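PDB 6VVM: 4-oxalocrotonate tautomerase family enzyme from Burkholderia sp. RPE67, which belongs to the tautomerase superfamily and carries two tautomerase-family segments in one chain, three copies of which form the assembly. Local coordinates for residues Lys16-Asp21 against Ala89-Val94; Val28-Ala33 against Lys77-Ala82; Leu45-Ile50 against Pro56-Leu61; Pro107-Gly112 against Thr117-Gly122. All coordinates share one frame; numbering follows the deposited sequence.

Contacts 1 and 2 join the same two helices, 13-31 and 74-92, at places whose centres lie about 17 Å apart; the early part of one helix meets the end of the other in each case, as expected for antiparallel neighbours. Contacts 3 and 4 are short local closures after strands 39-45 and 100-106, the outermost strands of the chain's four-stranded sheet, and their centres are about 36 Å apart on opposite sides of the chain's centre. Along the sequence contact 3 is nested inside contact 2, contact 2 inside contact 1, and contact 4 follows. Contacts 1 and 4 touch the second subunit, contacts 2 and 3 the third, so all four lie beside a neighbouring subunit.

Contact 1 (Lys16-Asp21 against Ala89-Val94); sequences KASLID and ASVLDV
Val91 points its side chain at the backbone of helix 13-31 and makes the closest approach there: its CG1 lies 3.7 Å from Leu19 N and 3.8 Å from Leu19 CB. The chi1 of 176° sets that methyl opposite Val91's own backbone nitrogen, and it is this branch that reaches across. Leu19 answers with its CD1, 4.1 Å from Val91 CB, the two side chains crossing at a slant. At the outer margin Ser18 OG comes within 4.0 Å of Val91 CG1, a van der Waals approach of a hydroxyl to a carbon. On the inner side a looser touch remains, Leu19 CD2 to Leu92 CD2 at 4.4 Å.

A second shell surrounds these side chains. Leu19 also rests on Leu42 of strand 39-45, while Leu92 packs on His11 and Pro62, so the inner leucines face the sheet and its connecting loops. Helix 74-92 stops here in a Schellman motif: Asp93 has a positive phi of 63°, and Val94 N bonds back to Ala89 O at 2.9 Å. One turn away, Lys16 carries its charge off in salt bridges to Glu44 of the same chain and to Asp110 of the second subunit.

With 171 Å² buried and side-chain contacts made almost wholly by carbon, the segments are held by van der Waals packing; the Lys16 bridges instead tie helix 13-31 to the sheet and the second subunit.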
loop_
_atom_site.group_PDB
_atom_site.type_symbol
_atom_site.label_atom_id
_atom_site.label_comp_id
_atom_site.label_asym_id
_atom_site.label_seq_id
_atom_site.Cartn_x
_atom_site.Cartn_y
_atom_site.Cartn_z
ATOM N N LYS A 16 10.944 14.431 -10.259
ATOM C CA LYS A 16 10.659 13.061 -9.850
ATOM C C LYS A 16 11.895 12.183 -9.999
ATOM O O LYS A 16 12.192 11.360 -9.127
ATOM C CB LYS A 16 9.492 12.503 -10.661
ATOM C CG LYS A 16 8.182 13.224 -10.382
ATOM C CD LYS A 16 7.003 12.484 -10.984
ATOM C CE LYS A 16 6.659 12.971 -12.375
ATOM N NZ LYS A 16 5.190 12.689 -12.631
ATOM N N ALA A 17 12.631 12.348 -11.101
ATOM C CA ALA A 17 13.899 11.639 -11.252
ATOM C C ALA A 17 14.894 12.019 -10.152
ATOM O O ALA A 17 15.622 11.159 -9.642
ATOM C CB ALA A 17 14.489 11.922 -12.639
ATOM N N SER A 18 14.928 13.293 -9.750
ATOM C CA SER A 18 15.837 13.680 -8.670
ATOM C C SER A 18 15.345 13.153 -7.325
ATOM O O SER A 18 16.148 12.851 -6.437
ATOM C CB SER A 18 16.000 15.203 -8.636
ATOM O OG SER A 18 16.660 15.616 -7.453
ATOM N N LEU A 19 14.037 12.978 -7.174
ATOM C CA LEU A 19 13.531 12.366 -5.950
ATOM C C LEU A 19 13.889 10.888 -5.880
ATOM O O LEU A 19 14.260 10.392 -4.810
ATOM C CB LEU A 19 12.018 12.545 -5.869
ATOM C CG LEU A 19 11.368 11.893 -4.642
ATOM C CD1 LEU A 19 11.791 12.609 -3.376
ATOM C CD2 LEU A 19 9.829 11.889 -4.772
ATOM N N ILE A 20 13.754 10.165 -7.002
ATOM C CA ILE A 20 14.113 8.752 -7.032
ATOM C C ILE A 20 15.598 8.602 -6.737
ATOM O O ILE A 20 16.016 7.717 -5.985
ATOM C CB ILE A 20 13.730 8.118 -8.387
ATOM C CG1 ILE A 20 12.223 7.769 -8.425
ATOM C CG2 ILE A 20 14.596 6.876 -8.660
ATOM C CD1 ILE A 20 11.613 7.779 -9.820
ATOM N N ASP A 21 16.406 9.505 -7.288
ATOM C CA ASP A 21 17.848 9.486 -7.042
ATOM C C ASP A 21 18.157 9.709 -5.565
ATOM O O ASP A 21 18.910 8.946 -4.949
ATOM C CB ASP A 21 18.522 10.549 -7.916
ATOM C CG ASP A 21 19.995 10.764 -7.569
ATOM O OD1 ASP A 21 20.734 9.762 -7.427
ATOM O OD2 ASP A 21 20.411 11.943 -7.469
ATOM N N ALA A 89 11.664 16.261 1.734
ATOM C CA ALA A 89 11.346 17.666 1.962
ATOM C C ALA A 89 12.227 18.573 1.118
ATOM O O ALA A 89 11.754 19.585 0.592
ATOM C CB ALA A 89 11.492 18.008 3.445
ATOM N N SER A 90 13.506 18.222 0.960
ATOM C CA SER A 90 14.393 19.100 0.209
ATOM C C SER A 90 14.106 19.022 -1.287
ATOM O O SER A 90 14.051 20.058 -1.960
ATOM C CB SER A 90 15.858 18.771 0.525
ATOM O OG SER A 90 16.382 17.842 -0.394
ATOM N N VAL A 91 13.861 17.818 -1.818
ATOM C CA VAL A 91 13.631 17.680 -3.255
ATOM C C VAL A 91 12.269 18.251 -3.637
ATOM O O VAL A 91 12.138 19.001 -4.613
ATOM C CB VAL A 91 13.762 16.208 -3.689
ATOM C CG1 VAL A 91 13.421 16.058 -5.166
ATOM C CG2 VAL A 91 15.180 15.683 -3.416
ATOM N N LEU A 92 11.235 17.904 -2.879
ATOM C CA LEU A 92 9.908 18.422 -3.175
ATOM C C LEU A 92 9.726 19.862 -2.706
ATOM O O LEU A 92 8.685 20.458 -2.994
ATOM C CB LEU A 92 8.837 17.540 -2.536
ATOM C CG LEU A 92 8.750 16.094 -3.009
ATOM C CD1 LEU A 92 7.630 15.381 -2.266
ATOM C CD2 LEU A 92 8.531 16.057 -4.508
ATOM N N ASP A 93 10.704 20.419 -1.991
ATOM C CA ASP A 93 10.690 21.823 -1.575
ATOM C C ASP A 93 9.527 22.126 -0.635
ATOM O O ASP A 93 8.772 23.081 -0.831
ATOM C CB ASP A 93 10.663 22.757 -2.783
ATOM C CG ASP A 93 11.153 24.142 -2.441
ATOM O OD1 ASP A 93 11.952 24.256 -1.488
ATOM O OD2 ASP A 93 10.730 25.109 -3.105
ATOM N N VAL A 94 9.377 21.293 0.397
ATOM C CA VAL A 94 8.347 21.470 1.412
ATOM C C VAL A 94 8.987 21.317 2.782
ATOM O O VAL A 94 10.125 20.869 2.918
ATOM C CB VAL A 94 7.180 20.469 1.267
ATOM C CG1 VAL A 94 6.409 20.714 -0.025
ATOM C CG2 VAL A 94 7.703 19.044 1.339
#

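Contact 2 (Val28-Ala33 against Lys77-Ala82)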
loop_
_atom_site.group_PDB
_atom_site.type_symbol
_atom_site.label_atom_id
_atom_site.label_comp_id
_atom_site.label_asym_id
_atom_site.label_seq_id
_atom_site.Cartn_x
_atom_site.Cartn_y
_atom_site.Cartn_z
ATOM N N VAL A 28 20.421 3.744 0.844
ATOM C CA VAL A 28 21.758 3.143 0.906
ATOM C C VAL A 28 22.500 3.608 2.156
ATOM O O VAL A 28 23.075 2.799 2.892
ATOM C CB VAL A 28 22.566 3.470 -0.365
ATOM C CG1 VAL A 28 24.037 2.980 -0.207
ATOM C CG2 VAL A 28 21.934 2.843 -1.578
ATOM N N ASP A 29 22.526 4.919 2.399
ATOM C CA ASP A 29 23.245 5.437 3.557
ATOM C C ASP A 29 22.602 5.007 4.870
ATOM O O ASP A 29 23.308 4.790 5.861
ATOM C CB ASP A 29 23.330 6.963 3.501
ATOM C CG ASP A 29 24.326 7.464 2.461
ATOM O OD1 ASP A 29 25.064 6.641 1.854
ATOM O OD2 ASP A 29 24.361 8.695 2.255
ATOM N N ALA A 30 21.271 4.869 4.901
ATOM C CA ALA A 30 20.601 4.695 6.183
ATOM C C ALA A 30 20.661 3.259 6.664
ATOM O O ALA A 30 20.880 3.010 7.855
ATOM C CB ALA A 30 19.137 5.145 6.083
ATOM N N ILE A 31 20.405 2.311 5.768
ATOM C CA ILE A 31 20.292 0.906 6.131
ATOM C C ILE A 31 21.265 0.022 5.368
ATOM O O ILE A 31 21.338 -1.182 5.656
ATOM C CB ILE A 31 18.846 0.393 5.945
ATOM C CG1 ILE A 31 18.538 0.158 4.468
ATOM C CG2 ILE A 31 17.836 1.411 6.529
ATOM C CD1 ILE A 31 17.153 -0.452 4.220
ATOM N N GLY A 32 22.010 0.565 4.410
ATOM C CA GLY A 32 23.058 -0.197 3.760
ATOM C C GLY A 32 22.593 -1.159 2.694
ATOM O O GLY A 32 23.353 -2.058 2.320
ATOM N N ALA A 33 21.368 -1.023 2.205
ATOM C CA ALA A 33 20.945 -1.850 1.092
ATOM C C ALA A 33 21.702 -1.430 -0.165
ATOM O O ALA A 33 21.945 -0.235 -0.372
ATOM C CB ALA A 33 19.435 -1.718 0.866
ATOM N N LYS A 77 16.382 2.073 11.426
ATOM C CA LYS A 77 15.072 2.588 11.035
ATOM C C LYS A 77 14.945 4.075 11.345
ATOM O O LYS A 77 14.371 4.832 10.557
ATOM C CB LYS A 77 13.980 1.789 11.736
ATOM C CG LYS A 77 13.961 0.332 11.353
ATOM C CD LYS A 77 12.833 -0.424 12.050
ATOM C CE LYS A 77 12.783 -1.878 11.595
ATOM N NZ LYS A 77 11.787 -2.640 12.384
ATOM N N GLU A 78 15.471 4.509 12.494
ATOM C CA GLU A 78 15.507 5.935 12.819
ATOM C C GLU A 78 16.275 6.723 11.767
ATOM O O GLU A 78 15.851 7.811 11.357
ATOM C CB GLU A 78 16.147 6.132 14.193
ATOM C CG GLU A 78 16.106 7.544 14.737
ATOM C CD GLU A 78 16.538 7.594 16.189
ATOM O OE1 GLU A 78 17.497 8.323 16.499
ATOM O OE2 GLU A 78 15.930 6.882 17.018
ATOM N N ALA A 79 17.422 6.195 11.330
ATOM C CA ALA A 79 18.196 6.866 10.292
ATOM C C ALA A 79 17.442 6.872 8.972
ATOM O O ALA A 79 17.430 7.885 8.261
ATOM C CB ALA A 79 19.567 6.203 10.137
ATOM N N LEU A 80 16.803 5.752 8.634
ATOM C CA LEU A 80 15.969 5.700 7.440
ATOM C C LEU A 80 14.883 6.773 7.478
ATOM O O LEU A 80 14.707 7.513 6.504
ATOM C CB LEU A 80 15.363 4.305 7.279
ATOM C CG LEU A 80 14.617 4.077 5.959
ATOM C CD1 LEU A 80 15.503 4.317 4.729
ATOM C CD2 LEU A 80 14.012 2.691 5.924
ATOM N N ILE A 81 14.167 6.888 8.606
ATOM C CA ILE A 81 13.146 7.934 8.754
ATOM C C ILE A 81 13.755 9.317 8.538
ATOM O O ILE A 81 13.196 10.157 7.824
ATOM C CB ILE A 81 12.469 7.836 10.136
ATOM C CG1 ILE A 81 11.483 6.661 10.170
ATOM C CG2 ILE A 81 11.768 9.148 10.494
ATOM C CD1 ILE A 81 11.014 6.305 11.584
ATOM N N ALA A 82 14.921 9.571 9.141
ATOM C CA ALA A 82 15.512 10.901 9.047
ATOM C C ALA A 82 15.934 11.210 7.615
ATOM O O ALA A 82 15.679 12.305 7.105
ATOM C CB ALA A 82 16.703 11.008 10.001
#
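Ala30 carries the tightest packing, its methyl pressed against the backbone of helix 74-92 with CB 3.5 Å from Leu80 CA, closer than carbons usually come. The same methyl lies 3.8 Å from Ala79 C and 4.2 Å from Ala79 CB. Small residues on both helices thus allow the closest CA pair of the segments, Ala30 and Leu80, to come within 4.9 Å.

Contacts between branched side chains form the second group. Ile31 CG2 sits 3.9 Å from Leu80 CB and touches both methyls at the end of that leucine, the two side chains slanting across each other. Leu80 has CG turned opposite its backbone nitrogen (chi1 -172°), which carries CD1 to within 4.0 Å of Ala30 CB. Ile31 and Leu80 both also touch Leu68 of strand 63-69, and Leu80 touches Ile103.

Lys77 NZ finds its salt-bridge partner, Asp105, outside the two segments, while Glu78 and Ile81 pack on the third subunit. Gly32, with a phi of 79°, takes the chain out of helix 13-31 just after the contact.

Side chains thus meet through apolar groups alone, and the small alanine methyl against a helix backbone is consistent with the close helix spacing.

Contact 3 (Leu45-Ile50 against Pro56-Leu61); sequences LPVSNI and PTPAAL
Ile50 and the turn of residues 57-61 make the dense part of the contact, with 108 Å² of the isoleucine covered. Its CG2 is wedged 3.5 Å from Ala60 CB and 3.7 Å from Leu61 CG, and it also lies close to the carbonyl oxygen of Thr57. The other branch ends in CD1, which meets Leu61 CD1 at 3.8 Å; the two side chains stand at about a right angle. A chi1 of -42° puts CG1 opposite the carbonyl carbon and CG2 opposite the nitrogen, which turns CG2 toward Ala60 and Leu61 while CD1 reaches Leu61 and Pro58. Leu61 continues inward onto Tyr6 and Pro8 of strand 2-8.

The backbone fixes this register. Thr57 N donates to Ile50 O at 3.0 Å with an angle of 154° at the hydrogen, and the same oxygen receives a CA-H...O contact from Pro56 CA at 3.1 Å.

Toward the exposed side the packing thins. Val47 slants across Pro58, CG2 to CD at 3.7 Å. Val47 CG1 is 4.4 Å from Pro56 CB, though it also touches Pro58. Both Val47 and Pro58 are exposed in the assembly. The Asn49 amide is used outside the two segments, in hydrogen bonds to Lys77, Ile103 and Asp105 of the third subunit.

Thr57 OG1 accepts from Ala59 N at 3.1 Å, an ST turn that begins the 3-10 segment 58-60. Together these features describe a beta hairpin, strands 50-52 and 55-56, framed by 3-10 turns at the subunit boundary of the trimer.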
loop_
_atom_site.group_PDB
_atom_site.type_symbol
_atom_site.label_atom_id
_atom_site.label_comp_id
_atom_site.label_asym_id
_atom_site.label_seq_id
_atom_site.Cartn_x
_atom_site.Cartn_y
_atom_site.Cartn_z
ATOM N N LEU A 45 -1.215 11.984 -6.649
ATOM C CA LEU A 45 -2.645 12.092 -6.390
ATOM C C LEU A 45 -3.165 13.491 -6.688
ATOM O O LEU A 45 -2.521 14.492 -6.344
ATOM C CB LEU A 45 -2.973 11.743 -4.927
ATOM C CG LEU A 45 -2.621 10.332 -4.466
ATOM C CD1 LEU A 45 -3.162 10.088 -3.056
ATOM C CD2 LEU A 45 -3.168 9.298 -5.441
ATOM N N PRO A 46 -4.335 13.596 -7.310
ATOM C CA PRO A 46 -4.997 14.900 -7.416
ATOM C C PRO A 46 -5.411 15.411 -6.040
ATOM O O PRO A 46 -5.608 14.645 -5.094
ATOM C CB PRO A 46 -6.215 14.614 -8.300
ATOM C CG PRO A 46 -6.492 13.137 -8.104
ATOM C CD PRO A 46 -5.134 12.500 -7.895
ATOM N N VAL A 47 -5.542 16.738 -5.934
ATOM C CA VAL A 47 -5.877 17.339 -4.642
ATOM C C VAL A 47 -7.202 16.795 -4.116
ATOM O O VAL A 47 -7.367 16.608 -2.903
ATOM C CB VAL A 47 -5.882 18.881 -4.759
ATOM C CG1 VAL A 47 -6.556 19.529 -3.551
ATOM C CG2 VAL A 47 -4.462 19.388 -4.865
ATOM N N SER A 48 -8.141 16.491 -5.016
ATOM C CA SER A 48 -9.430 15.917 -4.637
ATOM C C SER A 48 -9.291 14.626 -3.839
ATOM O O SER A 48 -10.202 14.279 -3.077
ATOM C CB SER A 48 -10.258 15.651 -5.893
ATOM O OG SER A 48 -9.651 14.665 -6.721
ATOM N N ASN A 49 -8.166 13.920 -3.986
ATOM C CA ASN A 49 -7.942 12.622 -3.369
ATOM C C ASN A 49 -7.102 12.689 -2.099
ATOM O O ASN A 49 -6.800 11.639 -1.527
ATOM C CB ASN A 49 -7.261 11.678 -4.379
ATOM C CG ASN A 49 -8.183 11.266 -5.528
ATOM O OD1 ASN A 49 -9.033 12.037 -5.972
ATOM N ND2 ASN A 49 -8.003 10.033 -6.024
ATOM N N ILE A 50 -6.725 13.884 -1.636
ATOM C CA ILE A 50 -5.762 14.049 -0.551
ATOM C C ILE A 50 -6.424 14.779 0.605
ATOM O O ILE A 50 -6.839 15.933 0.450
ATOM C CB ILE A 50 -4.524 14.838 -1.006
ATOM C CG1 ILE A 50 -4.050 14.397 -2.386
ATOM C CG2 ILE A 50 -3.430 14.705 0.014
ATOM C CD1 ILE A 50 -3.031 15.366 -2.999
ATOM N N PRO A 56 -9.674 18.624 1.695
ATOM C CA PRO A 56 -8.778 18.328 0.566
ATOM C C PRO A 56 -7.667 19.362 0.470
ATOM O O PRO A 56 -7.926 20.567 0.425
ATOM C CB PRO A 56 -9.703 18.382 -0.658
ATOM C CG PRO A 56 -11.111 18.505 -0.115
ATOM C CD PRO A 56 -10.996 19.093 1.250
ATOM N N THR A 57 -6.417 18.881 0.443
ATOM C CA THR A 57 -5.262 19.758 0.292
ATOM C C THR A 57 -4.002 18.939 0.029
ATOM O O THR A 57 -3.821 17.860 0.613
ATOM C CB THR A 57 -5.068 20.646 1.528
ATOM O OG1 THR A 57 -3.790 21.292 1.470
ATOM C CG2 THR A 57 -5.166 19.825 2.808
ATOM N N PRO A 58 -3.119 19.419 -0.853
ATOM C CA PRO A 58 -1.836 18.736 -1.072
ATOM C C PRO A 58 -0.905 18.790 0.126
ATOM O O PRO A 58 0.083 18.045 0.154
ATOM C CB PRO A 58 -1.237 19.495 -2.263
ATOM C CG PRO A 58 -1.812 20.857 -2.148
ATOM C CD PRO A 58 -3.235 20.648 -1.657
ATOM N N ALA A 59 -1.187 19.646 1.112
ATOM C CA ALA A 59 -0.373 19.761 2.315
ATOM C C ALA A 59 -0.326 18.482 3.144
ATOM O O ALA A 59 0.472 18.406 4.081
ATOM C CB ALA A 59 -0.902 20.903 3.185
ATOM N N ALA A 60 -1.166 17.490 2.846
ATOM C CA ALA A 60 -1.129 16.238 3.590
ATOM C C ALA A 60 0.106 15.415 3.266
ATOM O O ALA A 60 0.491 14.555 4.066
ATOM C CB ALA A 60 -2.371 15.401 3.292
ATOM N N LEU A 61 0.711 15.654 2.111
ATOM C CA LEU A 61 1.817 14.899 1.563
ATOM C C LEU A 61 3.116 15.653 1.801
ATOM O O LEU A 61 3.102 16.865 2.039
ATOM C CB LEU A 61 1.575 14.667 0.066
ATOM C CG LEU A 61 0.211 13.972 -0.160
ATOM C CD1 LEU A 61 0.013 13.528 -1.592
ATOM C CD2 LEU A 61 0.021 12.791 0.777
#

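Contact 4 (Pro107-Gly112 against Thr117-Gly122); sequences PNTDFG and TARALG
Arg119 lies across Asn108 and can be traced outward atom by atom. Its CB starts 3.5 Å from Asn108 CG, and CG follows at 3.6 Å from Asn108 ND2, so the aliphatic part rests on the amide. The chain then bends (chi3 -95°), and NE passes 3.6 Å from Asn108 OD1. At the tip, the methyl CG2 of Thr109 sits over the centre of one guanidinium face, 3.7 Å above the plane, with the two side chains alongside and pointing the same way. Guanidinium and amide planes are 89° apart, so they do not stack; the amide nitrogen of Asn108 instead bonds to the carboxylate of the C-terminal Arg123.

Backbone bonds hold the arginine's root. Arg119 N donates to Asn108 O at 3.1 Å, whereas Ala118 N makes the shorter bond, 2.8 Å to Phe111 O. Ala118 CB packs obliquely on the Phe111 ring. Thr117 is the N-cap: its OG1 receives Ala120 N with an angle of 162° at the hydrogen.

Gly112 and Thr117 form an antiparallel non-hydrogen-bonded pair joining strands 111-113 and 116-117, followed by a short, weakly bonded helix at about 118-121. Phe111 and Ala118 lean on Ile69 of strand 63-69, and residues 111 and 112 also pair with a strand of the second subunit, carrying the sheet across the interface.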
loop_
_atom_site.group_PDB
_atom_site.type_symbol
_atom_site.label_atom_id
_atom_site.label_comp_id
_atom_site.label_asym_id
_atom_site.label_seq_id
_atom_site.Cartn_x
_atom_site.Cartn_y
_atom_site.Cartn_z
ATOM N N PRO A 107 8.646 -10.463 7.469
ATOM C CA PRO A 107 9.458 -11.615 7.884
ATOM C C PRO A 107 9.998 -12.350 6.666
ATOM O O PRO A 107 9.379 -12.354 5.601
ATOM C CB PRO A 107 8.470 -12.487 8.674
ATOM C CG PRO A 107 7.346 -11.546 9.070
ATOM C CD PRO A 107 7.248 -10.575 7.918
ATOM N N ASN A 108 11.166 -12.975 6.833
ATOM C CA ASN A 108 11.815 -13.611 5.686
ATOM C C ASN A 108 11.003 -14.789 5.149
ATOM O O ASN A 108 11.147 -15.142 3.975
ATOM C CB ASN A 108 13.265 -14.014 6.029
ATOM C CG ASN A 108 13.381 -15.024 7.176
ATOM O OD1 ASN A 108 12.389 -15.514 7.714
ATOM N ND2 ASN A 108 14.626 -15.350 7.538
ATOM N N THR A 109 10.097 -15.347 5.950
ATOM C CA THR A 109 9.150 -16.345 5.460
ATOM C C THR A 109 8.027 -15.748 4.618
ATOM O O THR A 109 7.267 -16.512 4.008
ATOM C CB THR A 109 8.530 -17.103 6.632
ATOM O OG1 THR A 109 7.927 -16.164 7.535
ATOM C CG2 THR A 109 9.585 -17.918 7.361
ATOM N N ASP A 110 7.900 -14.417 4.585
ATOM C CA ASP A 110 6.770 -13.720 3.976
ATOM C C ASP A 110 7.188 -12.862 2.796
ATOM O O ASP A 110 6.379 -12.067 2.299
ATOM C CB ASP A 110 6.077 -12.818 4.994
ATOM C CG ASP A 110 5.563 -13.573 6.201
ATOM O OD1 ASP A 110 5.813 -14.793 6.319
ATOM O OD2 ASP A 110 4.914 -12.931 7.043
ATOM N N PHE A 111 8.446 -12.964 2.385
ATOM C CA PHE A 111 9.007 -12.222 1.270
ATOM C C PHE A 111 9.381 -13.221 0.187
ATOM O O PHE A 111 10.006 -14.252 0.473
ATOM C CB PHE A 111 10.233 -11.414 1.723
ATOM C CG PHE A 111 10.909 -10.648 0.617
ATOM C CD1 PHE A 111 11.816 -11.270 -0.235
ATOM C CD2 PHE A 111 10.647 -9.311 0.439
ATOM C CE1 PHE A 111 12.434 -10.560 -1.258
ATOM C CE2 PHE A 111 11.256 -8.593 -0.578
ATOM C CZ PHE A 111 12.155 -9.218 -1.424
ATOM N N GLY A 112 9.021 -12.918 -1.042
ATOM C CA GLY A 112 9.325 -13.800 -2.153
ATOM C C GLY A 112 10.062 -13.055 -3.240
ATOM O O GLY A 112 9.755 -11.904 -3.529
ATOM N N THR A 117 11.175 -18.006 -1.047
ATOM C CA THR A 117 11.135 -17.092 0.082
ATOM C C THR A 117 12.522 -16.526 0.389
ATOM O O THR A 117 13.557 -17.122 0.076
ATOM C CB THR A 117 10.593 -17.779 1.334
ATOM O OG1 THR A 117 11.517 -18.789 1.763
ATOM C CG2 THR A 117 9.232 -18.396 1.070
ATOM N N ALA A 118 12.525 -15.353 1.030
ATOM C CA ALA A 118 13.788 -14.758 1.465
ATOM C C ALA A 118 14.563 -15.706 2.370
ATOM O O ALA A 118 15.795 -15.812 2.268
ATOM C CB ALA A 118 13.524 -13.436 2.178
ATOM N N ARG A 119 13.866 -16.414 3.263
ATOM C CA ARG A 119 14.574 -17.329 4.148
ATOM C C ARG A 119 15.215 -18.464 3.357
ATOM O O ARG A 119 16.369 -18.825 3.612
ATOM C CB ARG A 119 13.640 -17.871 5.227
ATOM C CG ARG A 119 14.393 -18.703 6.250
ATOM C CD ARG A 119 13.509 -19.605 7.068
ATOM N NE ARG A 119 13.126 -18.983 8.327
ATOM C CZ ARG A 119 12.399 -19.590 9.264
ATOM N NH1 ARG A 119 11.979 -20.834 9.083
ATOM N NH2 ARG A 119 12.084 -18.960 10.383
ATOM N N ALA A 120 14.488 -19.013 2.377
ATOM C CA ALA A 120 15.066 -19.988 1.458
ATOM C C ALA A 120 16.318 -19.452 0.773
ATOM O O ALA A 120 17.226 -20.226 0.445
ATOM C CB ALA A 120 14.031 -20.387 0.410
ATOM N N LEU A 121 16.392 -18.144 0.558
ATOM C CA LEU A 121 17.492 -17.543 -0.184
ATOM C C LEU A 121 18.619 -17.043 0.712
ATOM O O LEU A 121 19.625 -16.543 0.195
ATOM C CB LEU A 121 16.968 -16.393 -1.051
ATOM C CG LEU A 121 16.074 -16.788 -2.231
ATOM C CD1 LEU A 121 15.311 -15.581 -2.765
ATOM C CD2 LEU A 121 16.886 -17.458 -3.338
ATOM N N GLY A 122 18.482 -17.157 2.031
ATOM C CA GLY A 122 19.521 -16.710 2.938
ATOM C C GLY A 122 19.360 -15.304 3.468
ATOM O O GLY A 122 20.335 -14.728 3.963
#